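Long-range contacts in intimin (Escherichia coli, PDB 1F00), which probably mediates adhesion of enteropathogenic bacteria to host cells, its C-terminal fragment carrying immunoglobulin-like and C-type lectin-like domains and binding the intimin receptor: residues Val118-Gly123 with Ser184-Asn189; Gln237-Trp242 with Tyr277-Lys282. One frame throughout, in Å; residues are numbered along the deposited sequence.

Contact 1 of 2, residues Val118-Gly123 with Ser184-Asn189; sequences VWLQYG and SLIVPN
Three backbone hydrogen bonds join W119 and Q121 to S184 and I186, and they illustrate how two parallel strands share their amides alternately. W119 N donates to S184 O at 2.9 Å with an almost straight N-H···O angle of 177°, although the donor stands somewhat tilted from the carbonyl plane. W119 O then receives I186 N at 2.8 Å, and I186 O receives Q121 N at 2.9 Å. W119 therefore binds residues on both sides of L185, the pattern of a parallel pair, and L185 CA adds a C-H···O contact to W119 O at 3.4 Å.

Side chains pack on both faces of this pairing. On the face bearing V118, L120 and I186, L120 CD1 meets P188 CG at 4.1 Å, the two side chains crossing at about a right angle, while V118 CG1 approaches I186 CG1. Helix 214-224 covers this face: V220 touches V118 and I186, and W224 touches L120. On the other face, chi1 of -179° sends L185 CG anti to its backbone N, and chi2 of 68° then sets CD1, which lies 4.0 Å from W119 CB, at the edge of the indole. The same methyl reaches Q121 CA at 3.9 Å. The indole NE1 bonds to P116 O. Beyond the paired residues, the extended Q121 side chain crosses V187 obliquely, and its CB also lies near L185 CD1.

A type II turn from L120 to G123, closed by G123 N to L120 O, leads the first strand out of the pairing. With its amides bonded in alternation and apolar groups on both faces, this largely buried junction joins strand 118-120, which the turn connects to immunoglobulin-like strand 124-130, to lectin-like strand 184-190 by parallel pairing, consistent with a restrained interface.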
loop_
_atom_site.group_PDB
_atom_site.type_symbol
_atom_site.label_atom_id
_atom_site.label_comp_id
_atom_site.label_asym_id
_atom_site.label_seq_id
_atom_site.Cartn_x
_atom_site.Cartn_y
_atom_site.Cartn_z
ATOM N N VAL A 118 10.558 -11.211 9.724
ATOM C CA VAL A 118 11.465 -12.236 9.205
ATOM C C VAL A 118 10.961 -12.428 7.780
ATOM O O VAL A 118 9.804 -12.797 7.566
ATOM C CB VAL A 118 11.351 -13.560 9.986
ATOM C CG1 VAL A 118 12.311 -14.589 9.412
ATOM C CG2 VAL A 118 11.669 -13.318 11.449
ATOM N N TRP A 119 11.812 -12.161 6.800
ATOM C CA TRP A 119 11.374 -12.255 5.412
ATOM C C TRP A 119 11.947 -13.369 4.571
ATOM O O TRP A 119 13.163 -13.499 4.445
ATOM C CB TRP A 119 11.696 -10.974 4.640
ATOM C CG TRP A 119 11.158 -9.687 5.156
ATOM C CD1 TRP A 119 10.264 -9.498 6.168
ATOM C CD2 TRP A 119 11.479 -8.388 4.650
ATOM N NE1 TRP A 119 10.008 -8.152 6.327
ATOM C CE2 TRP A 119 10.744 -7.449 5.406
ATOM C CE3 TRP A 119 12.320 -7.928 3.628
ATOM C CZ2 TRP A 119 10.826 -6.071 5.175
ATOM C CZ3 TRP A 119 12.401 -6.557 3.395
ATOM C CH2 TRP A 119 11.657 -5.646 4.170
ATOM N N LEU A 120 11.066 -14.163 3.980
ATOM C CA LEU A 120 11.518 -15.179 3.050
ATOM C C LEU A 120 11.825 -14.264 1.859
ATOM O O LEU A 120 10.966 -13.473 1.462
ATOM C CB LEU A 120 10.369 -16.124 2.690
ATOM C CG LEU A 120 10.617 -17.100 1.538
ATOM C CD1 LEU A 120 11.780 -18.023 1.883
ATOM C CD2 LEU A 120 9.349 -17.913 1.282
ATOM N N GLN A 121 13.026 -14.326 1.300
ATOM C CA GLN A 121 13.314 -13.449 0.165
ATOM C C GLN A 121 12.342 -13.718 -0.977
ATOM O O GLN A 121 12.098 -14.871 -1.341
ATOM C CB GLN A 121 14.747 -13.626 -0.347
ATOM C CG GLN A 121 15.134 -12.515 -1.322
ATOM C CD GLN A 121 16.550 -12.634 -1.873
ATOM O OE1 GLN A 121 17.217 -11.629 -2.092
ATOM N NE2 GLN A 121 17.000 -13.857 -2.112
ATOM N N TYR A 122 11.789 -12.645 -1.533
ATOM C CA TYR A 122 10.834 -12.730 -2.630
ATOM C C TYR A 122 9.475 -13.234 -2.167
ATOM O O TYR A 122 8.650 -13.661 -2.969
ATOM C CB TYR A 122 11.401 -13.598 -3.761
ATOM C CG TYR A 122 12.702 -13.032 -4.290
ATOM C CD1 TYR A 122 13.816 -13.846 -4.489
ATOM C CD2 TYR A 122 12.837 -11.662 -4.527
ATOM C CE1 TYR A 122 15.039 -13.306 -4.900
ATOM C CE2 TYR A 122 14.049 -11.113 -4.938
ATOM C CZ TYR A 122 15.146 -11.938 -5.121
ATOM O OH TYR A 122 16.346 -11.398 -5.520
ATOM N N GLY A 123 9.257 -13.187 -0.856
ATOM C CA GLY A 123 7.967 -13.563 -0.317
ATOM C C GLY A 123 7.062 -12.439 -0.793
ATOM O O GLY A 123 7.552 -11.345 -1.099
ATOM N N SER A 184 15.630 -10.485 9.927
ATOM C CA SER A 184 16.308 -11.512 9.134
ATOM C C SER A 184 15.749 -11.675 7.724
ATOM O O SER A 184 14.564 -11.453 7.489
ATOM C CB SER A 184 16.206 -12.872 9.833
ATOM O OG SER A 184 16.879 -12.856 11.074
ATOM N N LEU A 185 16.619 -12.084 6.800
ATOM C CA LEU A 185 16.239 -12.339 5.414
ATOM C C LEU A 185 16.652 -13.784 5.118
ATOM O O LEU A 185 17.793 -14.169 5.368
ATOM C CB LEU A 185 16.968 -11.392 4.460
ATOM C CG LEU A 185 16.632 -11.562 2.976
ATOM C CD1 LEU A 185 15.194 -11.134 2.716
ATOM C CD2 LEU A 185 17.588 -10.723 2.131
ATOM N N ILE A 186 15.723 -14.566 4.575
ATOM C CA ILE A 186 15.955 -15.978 4.271
ATOM C C ILE A 186 16.206 -16.155 2.777
ATOM O O ILE A 186 15.341 -15.857 1.956
ATOM C CB ILE A 186 14.728 -16.823 4.702
ATOM C CG1 ILE A 186 14.308 -16.439 6.127
ATOM C CG2 ILE A 186 15.056 -18.301 4.625
ATOM C CD1 ILE A 186 15.413 -16.607 7.166
ATOM N N VAL A 187 17.384 -16.655 2.422
ATOM C CA VAL A 187 17.738 -16.806 1.015
ATOM C C VAL A 187 18.052 -18.232 0.561
ATOM O O VAL A 187 19.183 -18.691 0.688
ATOM C CB VAL A 187 18.947 -15.905 0.675
ATOM C CG1 VAL A 187 19.326 -16.055 -0.794
ATOM C CG2 VAL A 187 18.621 -14.448 1.010
ATOM N N PRO A 188 17.048 -18.950 0.030
ATOM C CA PRO A 188 17.260 -20.323 -0.444
ATOM C C PRO A 188 17.967 -20.275 -1.803
ATOM O O PRO A 188 17.594 -19.481 -2.672
ATOM C CB PRO A 188 15.839 -20.878 -0.588
ATOM C CG PRO A 188 14.999 -19.986 0.284
ATOM C CD PRO A 188 15.613 -18.628 0.061
ATOM N N ASN A 189 18.985 -21.106 -1.980
ATOM C CA ASN A 189 19.710 -21.163 -3.245
ATOM C C ASN A 189 19.218 -22.439 -3.947
ATOM O O ASN A 189 19.725 -23.535 -3.711
ATOM C CB ASN A 189 21.218 -21.194 -2.965
ATOM C CG ASN A 189 21.711 -19.909 -2.287
ATOM O OD1 ASN A 189 21.890 -18.877 -2.943
ATOM N ND2 ASN A 189 21.913 -19.965 -0.965
#

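Contact 2 of 2, residues Gln237-Trp242 with Tyr277-Lys282; sequences QTIISW and YATCVK
S241 and T279 meet through their hydroxyls because each side chain sets its oxygen anti to its own carbonyl carbon, with chi1 of -42° in S241 and -73° in T279. T279 OG1 donates to S241 OG at 2.8 Å, and S241 OG in turn donates to I239 O, also at 2.8 Å, from well above that carbonyl's plane. The serine oxygen thus relays a short chain of hydrogen bonds back into its own segment.

Beside it the backbones form a single bridge between S241 and Y277. Y277 N donates to I240 O at 2.8 Å, in the carbonyl plane, whereas the return bond from W242 N to Y277 O is weak at 3.3 Å. The Y277 ring has I240 O at its edge, 3.4 Å from CD1, and I240 CG2 lies 4.1 Å from the same ring carbon. One water contacts Y277 OH at 2.9 Å and bonds weakly to T238 O; a second accepts from T279 N and lies within bonding distance of W242 O, to which it may donate.

The strand directions differ by 68°, so the pairing is confined to one point where two small sheets of the lectin-like domain touch. S241 also pairs with Y258 of strand 254-259, T279 packs on I186 and P188 of strand 184-190, and helix 196-205 places A199 against W242 and A278.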
loop_
_atom_site.group_PDB
_atom_site.type_symbol
_atom_site.label_atom_id
_atom_site.label_comp_id
_atom_site.label_asym_id
_atom_site.label_seq_id
_atom_site.Cartn_x
_atom_site.Cartn_y
_atom_site.Cartn_z
ATOM N N GLN A 237 9.311 -28.380 -5.561
ATOM C CA GLN A 237 8.367 -29.203 -4.821
ATOM C C GLN A 237 8.995 -29.466 -3.460
ATOM O O GLN A 237 8.337 -29.941 -2.540
ATOM C CB GLN A 237 8.097 -30.532 -5.538
ATOM C CG GLN A 237 7.327 -30.386 -6.840
ATOM C CD GLN A 237 8.178 -29.834 -7.974
ATOM O OE1 GLN A 237 7.661 -29.492 -9.040
ATOM N NE2 GLN A 237 9.487 -29.756 -7.755
ATOM N N THR A 238 10.281 -29.153 -3.344
ATOM C CA THR A 238 10.990 -29.340 -2.086
ATOM C C THR A 238 12.124 -28.348 -1.914
ATOM O O THR A 238 12.922 -28.140 -2.823
ATOM C CB THR A 238 11.599 -30.760 -1.964
ATOM O OG1 THR A 238 12.395 -30.833 -0.773
ATOM C CG2 THR A 238 12.483 -31.077 -3.167
ATOM N N ILE A 239 12.175 -27.720 -0.746
ATOM C CA ILE A 239 13.251 -26.795 -0.441
ATOM C C ILE A 239 13.878 -27.267 0.863
ATOM O O ILE A 239 13.973 -26.526 1.845
ATOM C CB ILE A 239 12.760 -25.338 -0.316
ATOM C CG1 ILE A 239 12.145 -24.892 -1.648
ATOM C CG2 ILE A 239 13.937 -24.415 0.015
ATOM C CD1 ILE A 239 11.714 -23.426 -1.690
ATOM N N ILE A 240 14.272 -28.538 0.861
ATOM C CA ILE A 240 14.925 -29.151 2.011
ATOM C C ILE A 240 16.248 -28.402 2.185
ATOM O O ILE A 240 17.052 -28.321 1.254
ATOM C CB ILE A 240 15.158 -30.668 1.754
ATOM C CG1 ILE A 240 15.934 -31.289 2.918
ATOM C CG2 ILE A 240 15.884 -30.877 0.426
ATOM C CD1 ILE A 240 16.094 -32.800 2.797
ATOM N N SER A 241 16.467 -27.849 3.376
ATOM C CA SER A 241 17.660 -27.053 3.646
ATOM C C SER A 241 18.450 -27.477 4.880
ATOM O O SER A 241 17.876 -27.847 5.900
ATOM C CB SER A 241 17.256 -25.583 3.812
ATOM O OG SER A 241 16.286 -25.208 2.850
ATOM N N TRP A 242 19.772 -27.391 4.779
ATOM C CA TRP A 242 20.665 -27.748 5.879
ATOM C C TRP A 242 20.494 -26.789 7.058
ATOM O O TRP A 242 20.182 -25.613 6.859
ATOM C CB TRP A 242 22.129 -27.636 5.446
ATOM C CG TRP A 242 22.584 -28.535 4.340
ATOM C CD1 TRP A 242 22.899 -28.169 3.063
ATOM C CD2 TRP A 242 22.866 -29.935 4.439
ATOM N NE1 TRP A 242 23.367 -29.254 2.361
ATOM C CE2 TRP A 242 23.360 -30.350 3.182
ATOM C CE3 TRP A 242 22.754 -30.878 5.469
ATOM C CZ2 TRP A 242 23.745 -31.671 2.926
ATOM C CZ3 TRP A 242 23.137 -32.197 5.214
ATOM C CH2 TRP A 242 23.628 -32.577 3.950
ATOM N N TYR A 277 19.583 -28.190 0.025
ATOM C CA TYR A 277 19.875 -26.888 -0.553
ATOM C C TYR A 277 20.506 -25.995 0.500
ATOM O O TYR A 277 20.318 -26.209 1.698
ATOM C CB TYR A 277 18.595 -26.225 -1.060
ATOM C CG TYR A 277 17.994 -26.923 -2.245
ATOM C CD1 TYR A 277 16.957 -27.844 -2.090
ATOM C CD2 TYR A 277 18.489 -26.694 -3.530
ATOM C CE1 TYR A 277 16.428 -28.521 -3.190
ATOM C CE2 TYR A 277 17.972 -27.368 -4.635
ATOM C CZ TYR A 277 16.943 -28.278 -4.456
ATOM O OH TYR A 277 16.437 -28.945 -5.546
ATOM N N ALA A 278 21.265 -25.000 0.049
ATOM C CA ALA A 278 21.885 -24.069 0.962
ATOM C C ALA A 278 20.933 -22.889 1.102
ATOM O O ALA A 278 20.682 -22.159 0.138
ATOM C CB ALA A 278 23.233 -23.601 0.421
ATOM N N THR A 279 20.367 -22.738 2.293
ATOM C CA THR A 279 19.471 -21.629 2.572
ATOM C C THR A 279 20.201 -20.767 3.587
ATOM O O THR A 279 20.539 -21.221 4.678
ATOM C CB THR A 279 18.111 -22.104 3.137
ATOM O OG1 THR A 279 17.346 -22.697 2.081
ATOM C CG2 THR A 279 17.322 -20.926 3.706
ATOM N N CYS A 280 20.466 -19.525 3.201
ATOM C CA CYS A 280 21.191 -18.594 4.051
ATOM C C CYS A 280 20.278 -17.639 4.819
ATOM O O CYS A 280 19.238 -17.220 4.318
ATOM C CB CYS A 280 22.171 -17.789 3.190
ATOM S SG CYS A 280 23.115 -16.528 4.074
ATOM N N VAL A 281 20.683 -17.312 6.044
ATOM C CA VAL A 281 19.942 -16.382 6.888
ATOM C C VAL A 281 20.816 -15.132 7.009
ATOM O O VAL A 281 21.928 -15.200 7.535
ATOM C CB VAL A 281 19.699 -16.963 8.293
ATOM C CG1 VAL A 281 18.874 -15.977 9.126
ATOM C CG2 VAL A 281 18.975 -18.305 8.188
ATOM N N LYS A 282 20.311 -14.008 6.505
ATOM C CA LYS A 282 21.027 -12.728 6.517
ATOM C C LYS A 282 20.372 -11.695 7.430
ATOM O O LYS A 282 21.104 -10.846 7.980
ATOM C CB LYS A 282 21.098 -12.154 5.100
ATOM C CG LYS A 282 22.130 -12.798 4.198
ATOM C CD LYS A 282 21.870 -12.448 2.730
ATOM C CE LYS A 282 21.713 -10.945 2.512
ATOM N NZ LYS A 282 22.953 -10.169 2.778
ATOM O OXT LYS A 282 19.131 -11.728 7.562
HETATM O O HOH W 1 13.602 -29.053 -6.007
HETATM O O HOH W 2 20.697 -24.181 4.509
#

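Overall arrangement
Both segments of contact 1 precede those of contact 2 in sequence, and the contact centres are about 10 Å apart. Both reach one mixed three-stranded sheet, in which strand 184-190 runs between 118-120 and 276-281. Contact 1 is its parallel pairing; the antiparallel pairing of the other two strands links the contacts directly, with V187 N lying 2.7 Å from C280 O. Contact 2 then leads from the outermost strand 276-281 to the second sheet, through strand 240-242. The lectin-like domain is thus paired at one side to a strand that leads into the immunoglobulin-like region and at the other, by a single bridge, to its second sheet, consistent with a joined unit.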